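Side-chain contact in gamma-glutamyl-gamma-aminobutyraldehyde dehydrogenase (Burkholderia cenocepacia, PDB 4LIH), which probably oxidises gamma-glutamyl-gamma-aminobutyraldehyde and related aldehydes to carboxylic acids with NAD(P)+ as a member of the aldehyde dehydrogenase family: residues A[69-74]-A[236-241]. Sequence-based numbering, arbitrary orientation.
Sequences AAVAAA and KLLALH
In the Rossmann-type NAD(P)-binding domain expected of an aldehyde dehydrogenase, Val71 of helix 64-80 packs against Leu238 and His241 at the C-terminal end of helix 232-240. The two helices lie beside strand 195-199 of the domain's sheet. The contact is small and buried, and no hydrogen bond crosses it. Val71 reaches both partners by dividing its two methyls between them.

CG2 meets the side chain of Leu238, with Val71 CG2 3.6 Å from Leu238 CD2. The two side chains meet alongside rather than end to end, pointing opposite ways. The side chain of Leu238 also touches Val67, one turn earlier on helix 64-80, and Val197 and Lys199 of the strand.

CG1 lies over one face of the imidazole. This is a CH-pi contact, with Val71 CG1 3.7 Å from the centroid of the His241 ring and 20° off the ring normal. His241 is the first residue after helix 232-240 to leave helical backbone angles. Its CG stands anti to the backbone N (chi1 -151°), and the ring extends toward Val71.

His241 NE2 is hydrogen-bonded to Asn68 OD1, on the same helix as Val71, and His241 ND1 to the backbone N of Asp243. The two bonds should limit rotation of the ring and keep its face turned to the valine. The methyl is offset toward the rim and lies nearest CE1, with Val71 CG1 3.5 Å from His241 CE1.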
loop_
_atom_site.group_PDB
_atom_site.type_symbol
_atom_site.label_atom_id
_atom_site.label_comp_id
_atom_site.label_asym_id
_atom_site.label_seq_id
_atom_site.Cartn_x
_atom_site.Cartn_y
_atom_site.Cartn_z
ATOM N N ALA A 69 16.604 -28.497 -23.340
ATOM C CA ALA A 69 15.522 -28.184 -24.265
ATOM C C ALA A 69 14.406 -27.330 -23.603
ATOM O O ALA A 69 13.914 -26.349 -24.214
ATOM C CB ALA A 69 14.935 -29.458 -24.845
ATOM N N ALA A 70 14.050 -27.691 -22.354
ATOM C CA ALA A 70 13.006 -27.003 -21.583
ATOM C C ALA A 70 13.433 -25.578 -21.276
ATOM O O ALA A 70 12.692 -24.653 -21.509
ATOM C CB ALA A 70 12.714 -27.753 -20.297
ATOM N N VAL A 71 14.666 -25.404 -20.798
ATOM C CA VAL A 71 15.195 -24.100 -20.484
ATOM C C VAL A 71 15.319 -23.182 -21.706
ATOM O O VAL A 71 15.011 -21.992 -21.621
ATOM C CB VAL A 71 16.543 -24.205 -19.723
ATOM C CG1 VAL A 71 17.220 -22.850 -19.652
ATOM C CG2 VAL A 71 16.330 -24.783 -18.326
ATOM N N ALA A 72 15.739 -23.744 -22.831
ATOM C CA ALA A 72 15.862 -23.008 -24.091
ATOM C C ALA A 72 14.511 -22.507 -24.590
ATOM O O ALA A 72 14.395 -21.339 -25.014
ATOM C CB ALA A 72 16.535 -23.870 -25.159
ATOM N N ALA A 73 13.502 -23.369 -24.497
ATOM C CA ALA A 73 12.139 -23.016 -24.921
ATOM C C ALA A 73 11.546 -21.912 -24.025
ATOM O O ALA A 73 10.844 -21.018 -24.474
ATOM C CB ALA A 73 11.233 -24.252 -24.907
ATOM N N ALA A 74 11.821 -22.029 -22.737
ATOM C CA ALA A 74 11.408 -21.039 -21.749
ATOM C C ALA A 74 12.040 -19.683 -22.008
ATOM O O ALA A 74 11.384 -18.613 -21.913
ATOM C CB ALA A 74 11.795 -21.541 -20.389
ATOM N N LYS A 236 19.457 -30.561 -9.917
ATOM C CA LYS A 236 20.829 -30.028 -9.992
ATOM C C LYS A 236 21.045 -29.151 -11.182
ATOM O O LYS A 236 21.600 -28.065 -11.074
ATOM C CB LYS A 236 21.896 -31.140 -10.119
ATOM C CG LYS A 236 21.996 -32.022 -8.897
ATOM C CD LYS A 236 22.964 -33.185 -9.108
ATOM C CE LYS A 236 22.916 -34.110 -7.903
ATOM N NZ LYS A 236 24.026 -35.112 -7.866
ATOM N N LEU A 237 20.666 -29.659 -12.352
ATOM C CA LEU A 237 21.026 -29.009 -13.578
ATOM C C LEU A 237 20.278 -27.693 -13.664
ATOM O O LEU A 237 20.794 -26.743 -14.193
ATOM C CB LEU A 237 20.743 -29.911 -14.790
ATOM C CG LEU A 237 21.618 -31.187 -14.945
ATOM C CD1 LEU A 237 20.982 -32.102 -15.981
ATOM C CD2 LEU A 237 23.053 -30.902 -15.363
ATOM N N LEU A 238 19.064 -27.647 -13.149
ATOM C CA LEU A 238 18.314 -26.388 -13.115
ATOM C C LEU A 238 18.939 -25.381 -12.120
ATOM O O LEU A 238 18.978 -24.191 -12.385
ATOM C CB LEU A 238 16.828 -26.638 -12.817
ATOM C CG LEU A 238 16.015 -27.290 -13.947
ATOM C CD1 LEU A 238 14.659 -27.831 -13.492
ATOM C CD2 LEU A 238 15.794 -26.322 -15.088
ATOM N N ALA A 239 19.457 -25.861 -10.992
ATOM C CA ALA A 239 20.103 -24.967 -10.065
ATOM C C ALA A 239 21.414 -24.432 -10.625
ATOM O O ALA A 239 21.787 -23.276 -10.358
ATOM C CB ALA A 239 20.261 -25.620 -8.693
ATOM N N LEU A 240 22.071 -25.213 -11.478
ATOM C CA LEU A 240 23.337 -24.800 -12.110
ATOM C C LEU A 240 23.183 -24.016 -13.408
ATOM O O LEU A 240 24.139 -23.398 -13.880
ATOM C CB LEU A 240 24.216 -26.038 -12.421
ATOM C CG LEU A 240 24.777 -26.734 -11.191
ATOM C CD1 LEU A 240 25.184 -28.179 -11.486
ATOM C CD2 LEU A 240 25.966 -25.910 -10.679
ATOM N N HIS A 241 21.983 -24.023 -13.996
ATOM C CA HIS A 241 21.829 -23.561 -15.354
ATOM C C HIS A 241 22.115 -22.081 -15.537
ATOM O O HIS A 241 21.609 -21.225 -14.809
ATOM C CB HIS A 241 20.446 -23.905 -15.929
ATOM C CG HIS A 241 20.453 -24.086 -17.414
ATOM N ND1 HIS A 241 20.631 -23.044 -18.280
ATOM C CD2 HIS A 241 20.380 -25.200 -18.192
ATOM C CE1 HIS A 241 20.637 -23.486 -19.526
ATOM N NE2 HIS A 241 20.475 -24.792 -19.495
#